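Local coordinates for protein putative transcriptional regulator, IclR family (PDB 3OBF) that probably regulates transcription by binding DNA as an IclR-family factor, of which this chain is the C-terminal, GAF-like domain that in relatives senses effectors, at residues A9-R14 with V37-P41; V28-S34 with S63-L68; P127-H131 with V167-G173. All blocks are in the same frame, centred on the assembly; numbering follows the deposited sequence.

Contact 1. Residues A9-R14 with V37-P41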
ATOM      1  N   ALA A   9     -14.397  -3.741  -3.172  1.00 25.62           N
ATOM      2  CA  ALA A   9     -13.059  -4.184  -3.453  1.00 25.27           C
ATOM      3  C   ALA A   9     -12.983  -5.664  -3.703  1.00 25.34           C
ATOM      4  O   ALA A   9     -12.117  -6.096  -4.469  1.00 25.43           O
ATOM      5  CB  ALA A   9     -12.042  -3.786  -2.333  1.00 23.89           C
ATOM      6  N   TYR A  10     -13.829  -6.454  -3.039  1.00 25.86           N
ATOM      7  CA  TYR A  10     -13.642  -7.901  -3.114  1.00 26.17           C
ATOM      8  C   TYR A  10     -13.512  -8.497  -4.550  1.00 26.58           C
ATOM      9  O   TYR A  10     -12.562  -9.232  -4.800  1.00 25.69           O
ATOM     10  CB  TYR A  10     -14.660  -8.686  -2.278  1.00 26.13           C
ATOM     11  CG  TYR A  10     -14.376 -10.161  -2.394  1.00 27.68           C
ATOM     12  CD1 TYR A  10     -13.451 -10.768  -1.558  1.00 29.02           C
ATOM     13  CD2 TYR A  10     -14.985 -10.945  -3.393  1.00 29.88           C
ATOM     14  CE1 TYR A  10     -13.149 -12.128  -1.672  1.00 31.23           C
ATOM     15  CE2 TYR A  10     -14.678 -12.316  -3.510  1.00 31.87           C
ATOM     16  CZ  TYR A  10     -13.751 -12.876  -2.647  1.00 30.85           C
ATOM     17  OH  TYR A  10     -13.434 -14.194  -2.739  1.00 35.43           O
ATOM     18  N   PRO A  11     -14.462  -8.181  -5.481  1.00 27.75           N
ATOM     19  CA  PRO A  11     -14.344  -8.752  -6.833  1.00 28.20           C
ATOM     20  C   PRO A  11     -13.101  -8.258  -7.543  1.00 28.29           C
ATOM     21  O   PRO A  11     -12.554  -8.966  -8.418  1.00 27.93           O
ATOM     22  CB  PRO A  11     -15.554  -8.197  -7.592  1.00 28.97           C
ATOM     23  CG  PRO A  11     -16.482  -7.646  -6.551  1.00 29.50           C
ATOM     24  CD  PRO A  11     -15.655  -7.332  -5.333  1.00 27.59           C
ATOM     25  N   VAL A  12     -12.691  -7.031  -7.210  1.00 27.13           N
ATOM     26  CA  VAL A  12     -11.564  -6.420  -7.886  1.00 26.80           C
ATOM     27  C   VAL A  12     -10.261  -7.095  -7.368  1.00 26.07           C
ATOM     28  O   VAL A  12      -9.349  -7.366  -8.138  1.00 25.69           O
ATOM     29  CB  VAL A  12     -11.550  -4.877  -7.691  1.00 27.01           C
ATOM     30  CG1 VAL A  12     -10.254  -4.266  -8.202  1.00 28.15           C
ATOM     31  CG2 VAL A  12     -12.745  -4.206  -8.387  1.00 26.82           C
ATOM     32  N   LEU A  13     -10.202  -7.405  -6.084  1.00 24.99           N
ATOM     33  CA  LEU A  13      -9.000  -8.115  -5.543  1.00 25.48           C
ATOM     34  C   LEU A  13      -8.929  -9.523  -6.104  1.00 26.41           C
ATOM     35  O   LEU A  13      -7.851  -9.994  -6.419  1.00 26.32           O
ATOM     36  CB  LEU A  13      -8.998  -8.199  -4.010  1.00 23.81           C
ATOM     37  CG  LEU A  13      -9.016  -6.939  -3.149  1.00 25.83           C
ATOM     38  CD1 LEU A  13      -9.237  -7.333  -1.678  1.00 24.12           C
ATOM     39  CD2 LEU A  13      -7.726  -6.077  -3.315  1.00 26.09           C
ATOM     40  N   ARG A  14     -10.082 -10.184  -6.238  1.00 28.37           N
ATOM     41  CA  ARG A  14     -10.103 -11.567  -6.745  1.00 31.13           C
ATOM     42  C   ARG A  14      -9.552 -11.583  -8.188  1.00 31.61           C
ATOM     43  O   ARG A  14      -8.687 -12.379  -8.513  1.00 31.74           O
ATOM     44  CB  ARG A  14     -11.516 -12.193  -6.651  1.00 32.15           C
ATOM     45  CG  ARG A  14     -11.578 -13.676  -7.123  1.00 37.46           C
ATOM     46  CD  ARG A  14     -13.025 -14.174  -7.328  1.00 47.65           C
ATOM     47  NE  ARG A  14     -13.955 -13.054  -7.569  1.00 53.88           N
ATOM     48  CZ  ARG A  14     -15.281 -13.152  -7.584  1.00 56.98           C
ATOM     49  NH1 ARG A  14     -15.877 -14.327  -7.388  1.00 59.83           N
ATOM     50  NH2 ARG A  14     -16.017 -12.074  -7.804  1.00 57.98           N
ATOM     51  N   VAL A  37      -7.644  -5.689   5.820  1.00 24.82           N
ATOM     52  CA  VAL A  37      -9.035  -5.987   6.195  1.00 24.81           C
ATOM     53  C   VAL A  37      -9.732  -6.920   5.192  1.00 25.12           C
ATOM     54  O   VAL A  37     -10.834  -7.376   5.457  1.00 26.39           O
ATOM     55  CB  VAL A  37      -9.889  -4.710   6.347  1.00 24.78           C
ATOM     56  CG1 VAL A  37      -9.340  -3.832   7.451  1.00 25.92           C
ATOM     57  CG2 VAL A  37     -10.054  -3.952   4.986  1.00 23.65           C
ATOM     58  N   GLU A  38      -9.097  -7.165   4.043  1.00 24.18           N
ATOM     59  CA  GLU A  38      -9.632  -8.059   3.030  1.00 24.56           C
ATOM     60  C   GLU A  38      -8.487  -8.471   2.111  1.00 24.90           C
ATOM     61  O   GLU A  38      -7.723  -7.617   1.648  1.00 24.74           O
ATOM     62  CB  GLU A  38     -10.726  -7.359   2.213  1.00 24.67           C
ATOM     63  CG  GLU A  38     -11.644  -8.301   1.450  1.00 24.67           C
ATOM     64  CD  GLU A  38     -12.923  -7.586   0.997  1.00 26.17           C
ATOM     65  OE1 GLU A  38     -14.002  -7.988   1.486  1.00 26.86           O
ATOM     66  OE2 GLU A  38     -12.844  -6.625   0.177  1.00 23.72           O
ATOM     67  N   GLN A  39      -8.365  -9.767   1.837  1.00 25.10           N
ATOM     68  CA  GLN A  39      -7.288 -10.245   0.985  1.00 25.64           C
ATOM     69  C   GLN A  39      -7.607 -11.561   0.255  1.00 25.65           C
ATOM     70  O   GLN A  39      -8.447 -12.350   0.704  1.00 25.57           O
ATOM     71  CB  GLN A  39      -5.977 -10.342   1.799  1.00 25.90           C
ATOM     72  CG  GLN A  39      -5.943 -11.493   2.808  1.00 27.08           C
ATOM     73  CD  GLN A  39      -5.186 -12.698   2.272  1.00 29.55           C
ATOM     74  OE1 GLN A  39      -5.799 -13.652   1.813  1.00 30.27           O
ATOM     75  NE2 GLN A  39      -3.846 -12.649   2.316  1.00 30.00           N
ATOM     76  N   ILE A  40      -6.935 -11.771  -0.877  1.00 25.81           N
ATOM     77  CA  ILE A  40      -7.040 -12.996  -1.672  1.00 25.59           C
ATOM     78  C   ILE A  40      -5.644 -13.584  -1.685  1.00 26.48           C
ATOM     79  O   ILE A  40      -4.706 -12.898  -2.043  1.00 27.17           O
ATOM     80  CB  ILE A  40      -7.382 -12.710  -3.142  1.00 25.57           C
ATOM     81  CG1 ILE A  40      -8.497 -11.668  -3.288  1.00 25.47           C
ATOM     82  CG2 ILE A  40      -7.698 -14.073  -3.933  1.00 27.19           C
ATOM     83  CD1 ILE A  40      -9.854 -12.207  -2.873  1.00 29.17           C
ATOM     84  N   PRO A  41      -5.480 -14.859  -1.332  1.00 27.62           N
ATOM     85  CA  PRO A  41      -4.090 -15.364  -1.322  1.00 28.86           C
ATOM     86  C   PRO A  41      -3.542 -15.704  -2.735  1.00 30.42           C
ATOM     87  O   PRO A  41      -4.315 -16.085  -3.627  1.00 29.42           O
ATOM     88  CB  PRO A  41      -4.183 -16.654  -0.468  1.00 28.95           C
ATOM     89  CG  PRO A  41      -5.600 -17.194  -0.786  1.00 28.42           C
ATOM     90  CD  PRO A  41      -6.447 -15.846  -0.813  1.00 27.67           C
TER
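I40 lays its side chain across the helix surface between Y10 and L13: its CG1 is 3.6 Å from L13 CB, and its CD1 is 3.5 Å from Y10 CE1, meeting the tyrosine ring obliquely. CG1 of I40 also comes within 3.7 Å of R14 N, so the isoleucine reaches down to the helix backbone, and it gives up 93 Å² to the other segment, more than any other residue here. Two residues earlier on the strand, E38 also points its CA-to-CB bond toward the helix. Its extended chain (chi1 and chi2 both t) carries E38 OE2 to 3.9 Å from A9 CB and 3.7 Å from Y10 CB, while E38 CD lies at the edge of the tyrosine ring. OE2 of E38 is also 3.4 Å from Y10 N, but the angle is too poor for a hydrogen bond. The alternation E38 in, Q39 out, I40 in is that of a beta strand packed by one face on a helix. Here strand 34-40 of the antiparallel sheet of the IclR C-terminal, GAF-like domain runs beside helix 3-20, with axes of the short segments 8.1 Å apart at closest and N-to-C directions 29° apart. Between the two inward residues sits L13, its CD1 3.7 Å from E38 O. Q39, facing away, hydrogen-bonds through NE2 to A50 O. At the segment start V37 and E38 both face L26 of strand 24-29, a classic beta bulge. On another side of the helix, V12 packs against A163 and V167 of helix 150-170.

Contact 2. Residues V28-S34 with S63-L68; sequences VWNGNES and SVQVFL
A very short hydrogen bond, 2.3 Å between S34 OG and S63 OG with either hydroxyl a possible donor, joins a strand to a helix; both serines have chi1 t, and S63 is modelled in two conformers. V28 and W29 end one strand, N30-E33 make the turn, and S34 opens the next strand; S63-L68 is helical. The nearest CA pairs are W29 with F67 (6.6 Å) and S34 with V64 (5.8 Å). In the turn, N30 N donates to E33 O (3.1 Å), and N30 OD1 accepts from N32 N (3.2 Å) in an Asx turn.

The W29 (chi1 t, chi2 -124°) and F67 (chi1 m, chi2 -59°) planes are near parallel (20°) but slid apart so that the rings barely overlap, the F67 centroid 5.0 Å from that of the five-membered ring of W29. Reciprocal CH-pi contacts join them: W29 CB lies 3.5 Å from the F67 centroid, and F67 CB 3.7 Å from the centroid of the six-membered ring of W29. L68 CD2 approaches W29 CZ2 at 3.7 Å. S34 OG sits at the F67 ring edge, 3.3 Å from CE2.

Helix 62-69 lies on the antiparallel sheet of the IclR C-terminal, GAF-like domain at its 24-29/34-40 hairpin, with F67 also touching M27 and S138 of strands 24-29 and 135-144, L68 reaching Y98 and L102 of helix 92-108, and W29 NE1 hydrogen-bonded to E71 OE2.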
ATOM      1  N   VAL A  28      -6.537  -0.587   5.347  1.00 23.94           N
ATOM      2  CA  VAL A  28      -7.047   0.648   5.943  1.00 24.55           C
ATOM      3  C   VAL A  28      -6.042   1.236   6.946  1.00 25.68           C
ATOM      4  O   VAL A  28      -5.179   0.531   7.469  1.00 25.69           O
ATOM      5  CB  VAL A  28      -8.437   0.495   6.596  1.00 24.83           C
ATOM      6  CG1 VAL A  28      -9.486   0.062   5.547  1.00 23.27           C
ATOM      7  CG2 VAL A  28      -8.361  -0.468   7.812  1.00 25.40           C
ATOM      8  N   TRP A  29      -6.189   2.538   7.193  1.00 26.36           N
ATOM      9  CA  TRP A  29      -5.269   3.307   8.011  1.00 27.34           C
ATOM     10  C   TRP A  29      -5.975   3.645   9.297  1.00 28.20           C
ATOM     11  O   TRP A  29      -7.110   4.141   9.256  1.00 28.76           O
ATOM     12  CB  TRP A  29      -4.960   4.599   7.262  1.00 27.13           C
ATOM     13  CG  TRP A  29      -3.906   5.486   7.875  1.00 27.73           C
ATOM     14  CD1 TRP A  29      -4.051   6.806   8.235  1.00 28.99           C
ATOM     15  CD2 TRP A  29      -2.547   5.139   8.160  1.00 26.71           C
ATOM     16  NE1 TRP A  29      -2.865   7.291   8.741  1.00 30.72           N
ATOM     17  CE2 TRP A  29      -1.928   6.286   8.712  1.00 28.95           C
ATOM     18  CE3 TRP A  29      -1.794   3.970   8.014  1.00 25.87           C
ATOM     19  CZ2 TRP A  29      -0.594   6.299   9.098  1.00 27.49           C
ATOM     20  CZ3 TRP A  29      -0.458   3.989   8.396  1.00 26.94           C
ATOM     21  CH2 TRP A  29       0.128   5.144   8.924  1.00 27.48           C
ATOM     22  N   ASN A  30      -5.352   3.370  10.427  1.00 29.11           N
ATOM     23  CA  ASN A  30      -5.872   3.875  11.714  1.00 31.95           C
ATOM     24  C   ASN A  30      -5.101   5.064  12.299  1.00 32.60           C
ATOM     25  O   ASN A  30      -5.326   5.462  13.453  1.00 34.27           O
ATOM     26  CB  ASN A  30      -5.991   2.755  12.762  1.00 32.33           C
ATOM     27  CG  ASN A  30      -4.668   2.144  13.116  1.00 33.39           C
ATOM     28  OD1 ASN A  30      -3.623   2.713  12.848  1.00 34.42           O
ATOM     29  ND2 ASN A  30      -4.704   0.979  13.749  1.00 37.07           N
ATOM     30  N   GLY A  31      -4.171   5.614  11.531  1.00 33.25           N
ATOM     31  CA  GLY A  31      -3.411   6.795  11.963  1.00 33.61           C
ATOM     32  C   GLY A  31      -1.983   6.512  12.364  1.00 33.89           C
ATOM     33  O   GLY A  31      -1.134   7.383  12.302  1.00 34.42           O
ATOM     34  N   ASN A  32      -1.698   5.292  12.792  1.00 34.19           N
ATOM     35  CA  ASN A  32      -0.303   4.939  13.006  1.00 34.81           C
ATOM     36  C   ASN A  32       0.060   3.537  12.477  1.00 34.03           C
ATOM     37  O   ASN A  32       1.175   3.037  12.729  1.00 34.07           O
ATOM     38  CB  ASN A  32       0.111   5.192  14.480  1.00 36.10           C
ATOM     39  CG  ASN A  32      -0.729   4.411  15.468  1.00 37.41           C
ATOM     40  OD1 ASN A  32      -1.485   3.516  15.081  1.00 42.41           O
ATOM     41  ND2 ASN A  32      -0.617   4.743  16.736  1.00 37.91           N
ATOM     42  N   GLU A  33      -0.884   2.910  11.765  1.00 32.18           N
ATOM     43  CA  GLU A  33      -0.734   1.542  11.254  1.00 31.80           C
ATOM     44  C   GLU A  33      -1.602   1.287  10.046  1.00 30.40           C
ATOM     45  O   GLU A  33      -2.755   1.747   9.961  1.00 28.57           O
ATOM     46  CB  GLU A  33      -1.183   0.470  12.251  1.00 32.72           C
ATOM     47  CG  GLU A  33      -0.534   0.402  13.579  1.00 36.63           C
ATOM     48  CD  GLU A  33      -1.303  -0.552  14.461  1.00 40.76           C
ATOM     49  OE1 GLU A  33      -2.545  -0.437  14.496  1.00 42.99           O
ATOM     50  OE2 GLU A  33      -0.685  -1.429  15.093  1.00 43.85           O
ATOM     51  N   SER A  34      -1.058   0.496   9.140  1.00 28.91           N
ATOM     52  CA  SER A  34      -1.823   0.025   8.030  1.00 28.55           C
ATOM     53  C   SER A  34      -2.310  -1.389   8.363  1.00 28.39           C
ATOM     54  O   SER A  34      -1.546  -2.203   8.881  1.00 28.78           O
ATOM     55  CB  SER A  34      -0.962   0.056   6.777  1.00 28.05           C
ATOM     56  OG  SER A  34      -1.766  -0.300   5.700  1.00 27.70           O
ATOM     57  N   SER A  63       2.143   0.044   1.679  0.50 26.70           N
ATOM     58  CA  SER A  63       0.867   0.405   2.255  0.50 26.09           C
ATOM     59  C   SER A  63       0.970   1.645   3.159  0.50 25.42           C
ATOM     60  O   SER A  63       0.112   2.546   3.139  0.50 25.28           O
ATOM     61  CB  SER A  63       0.417  -0.803   3.074  0.50 26.34           C
ATOM     62  OG  SER A  63      -0.869  -0.649   3.581  0.50 27.94           O
ATOM     63  N   VAL A  64       2.033   1.674   3.950  1.00 23.96           N
ATOM     64  CA  VAL A  64       2.262   2.717   4.931  1.00 24.54           C
ATOM     65  C   VAL A  64       2.636   4.007   4.180  1.00 25.53           C
ATOM     66  O   VAL A  64       2.131   5.085   4.522  1.00 26.03           O
ATOM     67  CB  VAL A  64       3.338   2.296   5.952  1.00 24.68           C
ATOM     68  CG1 VAL A  64       3.757   3.488   6.852  1.00 25.05           C
ATOM     69  CG2 VAL A  64       2.794   1.159   6.815  1.00 23.45           C
ATOM     70  N   GLN A  65       3.465   3.880   3.130  1.00 25.16           N
ATOM     71  CA  GLN A  65       3.853   5.039   2.307  1.00 25.07           C
ATOM     72  C   GLN A  65       2.621   5.724   1.730  1.00 25.28           C
ATOM     73  O   GLN A  65       2.495   6.966   1.802  1.00 25.66           O
ATOM     74  CB  GLN A  65       4.770   4.635   1.154  1.00 24.94           C
ATOM     75  CG  GLN A  65       6.215   4.267   1.561  1.00 26.99           C
ATOM     76  CD  GLN A  65       7.045   3.779   0.369  1.00 28.86           C
ATOM     77  OE1 GLN A  65       7.287   4.534  -0.594  1.00 30.10           O
ATOM     78  NE2 GLN A  65       7.478   2.517   0.418  1.00 26.51           N
ATOM     79  N   VAL A  66       1.721   4.918   1.156  1.00 24.55           N
ATOM     80  CA  VAL A  66       0.486   5.429   0.525  1.00 24.38           C
ATOM     81  C   VAL A  66      -0.335   6.259   1.533  1.00 24.39           C
ATOM     82  O   VAL A  66      -0.719   7.405   1.248  1.00 24.12           O
ATOM     83  CB  VAL A  66      -0.333   4.255  -0.017  1.00 24.22           C
ATOM     84  CG1 VAL A  66      -1.734   4.667  -0.387  1.00 23.51           C
ATOM     85  CG2 VAL A  66       0.374   3.666  -1.189  1.00 25.33           C
ATOM     86  N   PHE A  67      -0.590   5.693   2.711  1.00 23.12           N
ATOM     87  CA  PHE A  67      -1.333   6.440   3.708  1.00 23.93           C
ATOM     88  C   PHE A  67      -0.617   7.692   4.232  1.00 24.81           C
ATOM     89  O   PHE A  67      -1.242   8.719   4.460  1.00 26.54           O
ATOM     90  CB  PHE A  67      -1.759   5.541   4.878  1.00 22.56           C
ATOM     91  CG  PHE A  67      -2.760   4.519   4.494  1.00 21.86           C
ATOM     92  CD1 PHE A  67      -3.990   4.900   3.949  1.00 20.60           C
ATOM     93  CD2 PHE A  67      -2.484   3.168   4.658  1.00 21.47           C
ATOM     94  CE1 PHE A  67      -4.942   3.949   3.569  1.00 19.88           C
ATOM     95  CE2 PHE A  67      -3.448   2.199   4.285  1.00 22.81           C
ATOM     96  CZ  PHE A  67      -4.682   2.600   3.752  1.00 19.29           C
ATOM     97  N   LEU A  68       0.682   7.620   4.444  1.00 25.57           N
ATOM     98  CA  LEU A  68       1.390   8.801   4.919  1.00 26.37           C
ATOM     99  C   LEU A  68       1.396   9.946   3.876  1.00 28.00           C
ATOM    100  O   LEU A  68       1.494  11.120   4.238  1.00 28.55           O
ATOM    101  CB  LEU A  68       2.792   8.418   5.381  1.00 25.54           C
ATOM    102  CG  LEU A  68       2.874   7.576   6.668  1.00 23.67           C
ATOM    103  CD1 LEU A  68       4.326   7.270   7.002  1.00 25.91           C
ATOM    104  CD2 LEU A  68       2.255   8.290   7.832  1.00 23.31           C
TER

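Contact 3. Residues P127-H131 with V167-G173; sequences PVYDH and VTTRLGG
A Schellman motif ends the long helix 150-170 beside the end of strand 121-129, joining the last helix of the GAF-like domain to its antiparallel sheet. P127-Y129 are extended and D130-H131 leave the strand; V167-R170 are helical. The nearest CA pairs are V128 with T168 (5.2 Å) and H131 with G173 (3.7 Å). V167 (chi1 t) points at the strand, its CG1 3.7 Å from V128 CG1. Next, T168 (chi1 m) uses OG1 to accept a hydrogen bond from Y129 N (3.0 Å, angle 168°). A water bridges the same pair of elements, giving a hydrogen bond of 2.5 Å to P127 O and lying 2.8 Å from T168 OG1. R170 packs on V8, P11 and V12 of helix 3-20. L171 (chi1 m, chi2 t) returns to the strand, placing CD1 3.6 Å from CG1 of V128 (chi1 t). At G172 phi turns positive (75°, psi 19°), which favours glycine; G172 N donates to T169 O (3.1 Å) and G173 N to T168 O (2.8 Å), while G172 O lies 3.2 Å from H131 CB. G173 then extends (phi -86°, psi 167°) along the strand end, where a CB would stand only 2.0 Å from Y129 O; lacking one, its CA makes C-H...O contacts at 3.2 Å to D130 O and 3.6 Å to Y129 O.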
ATOM      1  N   PRO A 127      -3.521   4.182  -3.672  1.00 21.89           N
ATOM      2  CA  PRO A 127      -4.580   4.741  -2.823  1.00 22.13           C
ATOM      3  C   PRO A 127      -5.970   4.576  -3.452  1.00 22.90           C
ATOM      4  O   PRO A 127      -6.089   4.506  -4.664  1.00 22.99           O
ATOM      5  CB  PRO A 127      -4.186   6.225  -2.682  1.00 21.93           C
ATOM      6  CG  PRO A 127      -3.391   6.514  -3.999  1.00 22.59           C
ATOM      7  CD  PRO A 127      -2.710   5.224  -4.350  1.00 21.49           C
ATOM      8  N   VAL A 128      -6.996   4.482  -2.606  1.00 23.52           N
ATOM      9  CA  VAL A 128      -8.379   4.394  -3.025  1.00 24.38           C
ATOM     10  C   VAL A 128      -9.003   5.635  -2.450  1.00 25.93           C
ATOM     11  O   VAL A 128      -8.719   5.971  -1.302  1.00 26.14           O
ATOM     12  CB  VAL A 128      -9.052   3.130  -2.421  1.00 24.51           C
ATOM     13  CG1 VAL A 128     -10.587   3.165  -2.617  1.00 23.80           C
ATOM     14  CG2 VAL A 128      -8.462   1.873  -3.049  1.00 23.10           C
ATOM     15  N   TYR A 129      -9.813   6.336  -3.242  1.00 27.62           N
ATOM     16  CA  TYR A 129     -10.489   7.562  -2.785  1.00 28.58           C
ATOM     17  C   TYR A 129     -12.010   7.443  -2.787  1.00 29.33           C
ATOM     18  O   TYR A 129     -12.572   6.717  -3.609  1.00 28.15           O
ATOM     19  CB  TYR A 129     -10.108   8.772  -3.661  1.00 29.07           C
ATOM     20  CG  TYR A 129      -8.643   9.054  -3.664  1.00 29.55           C
ATOM     21  CD1 TYR A 129      -8.070   9.839  -2.681  1.00 29.95           C
ATOM     22  CD2 TYR A 129      -7.831   8.543  -4.666  1.00 29.59           C
ATOM     23  CE1 TYR A 129      -6.685  10.104  -2.689  1.00 31.02           C
ATOM     24  CE2 TYR A 129      -6.476   8.809  -4.696  1.00 29.53           C
ATOM     25  CZ  TYR A 129      -5.914   9.583  -3.703  1.00 29.73           C
ATOM     26  OH  TYR A 129      -4.565   9.812  -3.732  1.00 30.33           O
ATOM     27  N   ASP A 130     -12.658   8.178  -1.881  1.00 31.00           N
ATOM     28  CA  ASP A 130     -14.122   8.263  -1.857  1.00 33.36           C
ATOM     29  C   ASP A 130     -14.583   9.473  -2.671  1.00 35.01           C
ATOM     30  O   ASP A 130     -13.754  10.174  -3.279  1.00 34.45           O
ATOM     31  CB  ASP A 130     -14.669   8.303  -0.416  1.00 33.90           C
ATOM     32  CG  ASP A 130     -14.367   9.636   0.346  1.00 35.22           C
ATOM     33  OD1 ASP A 130     -14.038  10.705  -0.267  1.00 34.40           O
ATOM     34  OD2 ASP A 130     -14.493   9.604   1.603  1.00 35.53           O
ATOM     35  N   HIS A 131     -15.898   9.701  -2.694  1.00 37.05           N
ATOM     36  CA  HIS A 131     -16.498  10.736  -3.533  1.00 39.66           C
ATOM     37  C   HIS A 131     -16.120  12.164  -3.079  1.00 40.01           C
ATOM     38  O   HIS A 131     -16.269  13.120  -3.816  1.00 41.43           O
ATOM     39  CB  HIS A 131     -18.026  10.540  -3.601  1.00 41.13           C
ATOM     40  CG  HIS A 131     -18.735  10.848  -2.311  1.00 45.44           C
ATOM     41  ND1 HIS A 131     -19.195  12.115  -2.000  1.00 48.80           N
ATOM     42  CD2 HIS A 131     -19.066  10.057  -1.258  1.00 47.20           C
ATOM     43  CE1 HIS A 131     -19.783  12.089  -0.815  1.00 49.76           C
ATOM     44  NE2 HIS A 131     -19.721  10.854  -0.342  1.00 49.29           N
ATOM     45  N   VAL A 167     -11.591   0.336  -7.820  1.00 27.78           N
ATOM     46  CA  VAL A 167     -12.299   0.471  -6.557  1.00 28.06           C
ATOM     47  C   VAL A 167     -12.792   1.921  -6.341  1.00 28.36           C
ATOM     48  O   VAL A 167     -13.950   2.143  -5.986  1.00 28.16           O
ATOM     49  CB  VAL A 167     -11.421  -0.035  -5.383  1.00 27.78           C
ATOM     50  CG1 VAL A 167     -12.134   0.158  -4.000  1.00 25.66           C
ATOM     51  CG2 VAL A 167     -11.092  -1.490  -5.624  1.00 26.82           C
ATOM     52  N   THR A 168     -11.922   2.895  -6.595  1.00 28.87           N
ATOM     53  CA  THR A 168     -12.277   4.307  -6.476  1.00 28.95           C
ATOM     54  C   THR A 168     -13.479   4.626  -7.360  1.00 31.29           C
ATOM     55  O   THR A 168     -14.456   5.223  -6.897  1.00 30.86           O
ATOM     56  CB  THR A 168     -11.110   5.199  -6.898  1.00 28.66           C
ATOM     57  OG1 THR A 168     -10.034   5.062  -5.971  1.00 25.96           O
ATOM     58  CG2 THR A 168     -11.532   6.684  -6.985  1.00 27.73           C
ATOM     59  N   THR A 169     -13.394   4.237  -8.634  1.00 32.69           N
ATOM     60  CA  THR A 169     -14.470   4.442  -9.581  1.00 35.35           C
ATOM     61  C   THR A 169     -15.758   3.848  -9.041  1.00 37.02           C
ATOM     62  O   THR A 169     -16.812   4.475  -9.096  1.00 37.62           O
ATOM     63  CB  THR A 169     -14.161   3.740 -10.914  1.00 35.91           C
ATOM     64  OG1 THR A 169     -13.064   4.395 -11.559  1.00 35.72           O
ATOM     65  CG2 THR A 169     -15.385   3.743 -11.854  1.00 36.51           C
ATOM     66  N   ARG A 170     -15.681   2.634  -8.503  1.00 35.39           N
ATOM     67  CA  ARG A 170     -16.889   1.968  -8.075  1.00 36.59           C
ATOM     68  C   ARG A 170     -17.477   2.556  -6.805  1.00 36.96           C
ATOM     69  O   ARG A 170     -18.650   2.354  -6.535  1.00 36.73           O
ATOM     70  CB  ARG A 170     -16.657   0.468  -7.923  1.00 37.41           C
ATOM     71  CG  ARG A 170     -16.515  -0.278  -9.227  1.00 39.47           C
ATOM     72  CD  ARG A 170     -17.106  -1.638  -9.003  1.00 45.04           C
ATOM     73  NE  ARG A 170     -16.465  -2.725  -9.738  1.00 49.67           N
ATOM     74  CZ  ARG A 170     -16.186  -3.918  -9.193  1.00 51.38           C
ATOM     75  NH1 ARG A 170     -16.458  -4.160  -7.891  1.00 50.18           N
ATOM     76  NH2 ARG A 170     -15.612  -4.859  -9.937  1.00 52.71           N
ATOM     77  N   LEU A 171     -16.665   3.289  -6.038  1.00 37.32           N
ATOM     78  CA  LEU A 171     -17.134   4.029  -4.866  1.00 37.99           C
ATOM     79  C   LEU A 171     -17.739   5.390  -5.216  1.00 39.13           C
ATOM     80  O   LEU A 171     -18.199   6.096  -4.340  1.00 39.27           O
ATOM     81  CB  LEU A 171     -15.995   4.234  -3.851  1.00 37.18           C
ATOM     82  CG  LEU A 171     -15.406   3.021  -3.133  1.00 36.06           C
ATOM     83  CD1 LEU A 171     -14.197   3.449  -2.322  1.00 33.49           C
ATOM     84  CD2 LEU A 171     -16.409   2.384  -2.220  1.00 34.21           C
ATOM     85  N   GLY A 172     -17.721   5.777  -6.488  1.00 40.42           N
ATOM     86  CA  GLY A 172     -18.079   7.149  -6.861  1.00 41.78           C
ATOM     87  C   GLY A 172     -17.000   8.161  -6.526  1.00 42.69           C
ATOM     88  O   GLY A 172     -17.266   9.361  -6.476  1.00 42.38           O
ATOM     89  N   GLY A 173     -15.777   7.668  -6.319  1.00 43.73           N
ATOM     90  CA  GLY A 173     -14.661   8.481  -5.878  1.00 44.94           C
ATOM     91  C   GLY A 173     -13.941   9.135  -7.028  1.00 46.63           C
ATOM     92  O   GLY A 173     -14.152   8.778  -8.180  1.00 46.26           O
TER
HETATM   93  O   HOH W   1      -7.330   5.013  -6.738  1.00 33.67           O

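In the fold
All three contacts pack a helix against the same antiparallel sheet. Contact 2, centred about 8 Å from the chain centre, is buried; contacts 1 and 3, about 14 and 15 Å out, are partly so. The chemistry differs too: contact 2 combines aromatic packing with a serine pair, contact 1 sets I40 and E38 against L13 and Y10 with no hydrogen bond between its segments, and contact 3 adds a backbone-to-threonine bond, a water and glycine C-H...O contacts. Contacts 1 and 2 use adjacent strands, touching where V37 CG1 meets V28 CG2 at 3.5 Å. V12 CG1 lies 3.9 Å from V167 CG2 between contacts 1 and 3, and V66 CG1 3.7 Å from P127 CB between 2 and 3.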